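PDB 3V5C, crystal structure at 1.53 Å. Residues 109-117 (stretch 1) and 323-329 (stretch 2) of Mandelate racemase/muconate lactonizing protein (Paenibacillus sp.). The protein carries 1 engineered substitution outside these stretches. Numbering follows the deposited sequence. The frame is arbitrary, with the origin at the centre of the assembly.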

# COMPACT_ATOMS: atom_id res chain seq x y z
N LYS A 109 17.35 -14.80 4.82
CA LYS A 109 15.92 -15.11 4.85
C LYS A 109 15.13 -13.94 4.29
O LYS A 109 15.53 -12.79 4.47
CB LYS A 109 15.46 -15.39 6.28
CG LYS A 109 16.00 -16.70 6.86
CD LYS A 109 15.61 -16.87 8.31
CE LYS A 109 16.15 -18.19 8.85
NZ LYS A 109 15.76 -18.40 10.27
N PRO A 110 14.01 -14.23 3.59
CA PRO A 110 13.12 -13.13 3.20
C PRO A 110 12.43 -12.58 4.44
O PRO A 110 12.22 -13.30 5.41
CB PRO A 110 12.11 -13.82 2.29
CG PRO A 110 12.03 -15.23 2.83
CD PRO A 110 13.48 -15.54 3.18
N VAL A 111 12.08 -11.30 4.43
CA VAL A 111 11.43 -10.71 5.58
C VAL A 111 10.15 -11.44 5.98
O VAL A 111 9.88 -11.61 7.18
CB VAL A 111 11.13 -9.23 5.33
CG1 VAL A 111 10.12 -8.68 6.37
CG2 VAL A 111 12.44 -8.43 5.35
N TYR A 112 9.39 -11.91 5.01
CA TYR A 112 8.16 -12.60 5.36
C TYR A 112 8.40 -13.79 6.31
O TYR A 112 7.61 -14.00 7.22
CB TYR A 112 7.32 -12.97 4.13
CG TYR A 112 7.90 -14.01 3.20
CD1 TYR A 112 7.85 -15.37 3.52
CD2 TYR A 112 8.45 -13.65 1.98
CE1 TYR A 112 8.35 -16.33 2.66
CE2 TYR A 112 8.97 -14.59 1.11
CZ TYR A 112 8.91 -15.94 1.46
OH TYR A 112 9.41 -16.89 0.60
N ASP A 113 9.52 -14.49 6.15
CA ASP A 113 9.89 -15.55 7.10
C ASP A 113 10.32 -15.03 8.46
O ASP A 113 10.13 -15.69 9.49
CB ASP A 113 11.00 -16.42 6.53
CG ASP A 113 10.47 -17.52 5.68
OD1 ASP A 113 11.28 -18.12 4.94
OD2 ASP A 113 9.25 -17.79 5.75
N LEU A 114 10.94 -13.86 8.48
CA LEU A 114 11.33 -13.25 9.74
C LEU A 114 10.15 -12.74 10.57
O LEU A 114 10.27 -12.63 11.80
CB LEU A 114 12.30 -12.07 9.51
CG LEU A 114 13.64 -12.36 8.82
CD1 LEU A 114 14.48 -11.08 8.68
CD2 LEU A 114 14.41 -13.43 9.55
N VAL A 115 9.02 -12.43 9.93
CA VAL A 115 7.95 -11.76 10.67
C VAL A 115 6.65 -12.55 10.77
O VAL A 115 5.71 -12.12 11.43
CB VAL A 115 7.61 -10.36 10.09
CG1 VAL A 115 8.83 -9.48 10.10
CG2 VAL A 115 6.98 -10.49 8.70
N SER A 116 6.59 -13.69 10.12
CA SER A 116 5.35 -14.45 10.09
C SER A 116 5.00 -14.93 11.49
O SER A 116 3.82 -14.99 11.87
CB SER A 116 5.47 -15.65 9.16
OG SER A 116 6.46 -16.54 9.65
N GLY A 117 6.02 -15.26 12.27
CA GLY A 117 5.82 -15.88 13.56
C GLY A 117 5.34 -17.31 13.34
O GLY A 117 4.74 -17.91 14.23
N GLY A 323 3.57 -6.87 0.34
CA GLY A 323 3.62 -8.29 0.08
C GLY A 323 4.23 -9.08 1.23
O GLY A 323 3.66 -10.10 1.64
N HIS A 324 5.34 -8.62 1.79
CA HIS A 324 5.93 -9.30 2.93
C HIS A 324 5.09 -9.18 4.21
O HIS A 324 5.01 -10.13 4.99
CB HIS A 324 7.35 -8.78 3.20
CG HIS A 324 8.36 -9.25 2.22
ND1 HIS A 324 9.29 -10.23 2.51
CD2 HIS A 324 8.59 -8.89 0.93
CE1 HIS A 324 10.05 -10.44 1.46
NE2 HIS A 324 9.65 -9.64 0.48
N LEU A 325 4.46 -8.03 4.41
CA LEU A 325 3.65 -7.83 5.61
C LEU A 325 2.55 -8.87 5.70
O LEU A 325 2.14 -9.28 6.79
CB LEU A 325 3.01 -6.44 5.58
CG LEU A 325 2.03 -6.11 6.72
CD1 LEU A 325 2.76 -6.11 8.05
CD2 LEU A 325 1.37 -4.75 6.47
N SER A 326 2.03 -9.26 4.54
CA SER A 326 0.91 -10.19 4.50
C SER A 326 1.16 -11.46 5.29
O SER A 326 0.21 -12.05 5.79
CB SER A 326 0.51 -10.51 3.06
OG SER A 326 1.43 -11.41 2.49
N ALA A 327 2.42 -11.87 5.42
CA ALA A 327 2.72 -13.11 6.15
C ALA A 327 2.49 -12.98 7.66
O ALA A 327 2.42 -14.00 8.35
CB ALA A 327 4.15 -13.59 5.87
N ALA A 328 2.37 -11.75 8.15
CA ALA A 328 2.20 -11.50 9.59
C ALA A 328 0.76 -11.15 9.99
O ALA A 328 0.49 -10.90 11.17
CB ALA A 328 3.15 -10.39 10.03
N VAL A 329 -0.15 -11.10 9.02
CA VAL A 329 -1.52 -10.67 9.28
C VAL A 329 -2.48 -11.68 8.68
O VAL A 329 -2.37 -12.01 7.49
CB VAL A 329 -1.77 -9.29 8.66
CG1 VAL A 329 -3.21 -8.83 8.92
CG2 VAL A 329 -0.78 -8.27 9.19

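Residues 109-117 and 323-329 lie more than 200 positions apart in the chain, yet together they bury 350 Å² of surface. The backbones approach most closely at two places four residues apart in each stretch, where CA of Tyr-112 lies 4.7 Å from CA of His-324 and CA of Ser-116 lies 4.3 Å from CA of Ala-328.

The single hydrogen bond between the stretches runs from the backbone N of Tyr-112 to ND1 of His-324, at 3.0 Å. It is weak, with an N-H...acceptor angle of 134°. The donor is available because Pro-110 occupies the N-cap position and Tyr-112 falls in the first turn of the helix, where amide groups have no carbonyl of a preceding turn to pair with. Histidine suits the opposing site: its CA-to-CB bond points toward the first stretch, and chi1 in the m rotamer (-74°) brings the ring edge to the amide. Accepting this bond requires ND1 to be unprotonated, while NE2 is hydrogen-bonded elsewhere in the structure, so both ring nitrogens of this buried side chain are satisfied.

Van der Waals contacts from Pro-110, Val-111 and Tyr-112 gather at the ND1 and CE1 atoms of the ring of His-324, which has the largest area covered of any residue in the two stretches. CB of Pro-110 lies 4.0 Å from CE1 of His-324, near the plane of the ring, and CB of Val-111 is 3.5 Å from ND1 of His-324. The Tyr-112 side chain, with chi1 in the p rotamer, places CD2 3.6 Å from the same ND1. The two aromatic rings meet obliquely, their centroids 5.4 Å apart and their planes inclined at 40°.

Apolar packing continues the contact beyond the histidine. CB of Tyr-112 and CB of Ala-327 point toward the opposite stretches and meet at 3.7 Å, while CG2 of Val-115 rests 4.1 Å from CB of Ala-328. The methyl groups of the two alanines supply apolar surface while allowing the backbones to come close; CB of Ala-328 also lies only 3.4 Å from the carbonyl O of Val-115.

At the Ser-116 end, backbone atoms meet directly. CA of Ser-116 approaches O of Ala-327 at 3.4 Å in a CA-H...O contact with an angle of 138° at the hydrogen. The small serine side chain is compatible with this closeness, its CB lying 4.1 Å from CB of Ala-327. Within the second stretch, OG of Ser-326 donates a 2.7 Å hydrogen bond to O of Gly-323, tying together a turn whose serine CB points away from the contact.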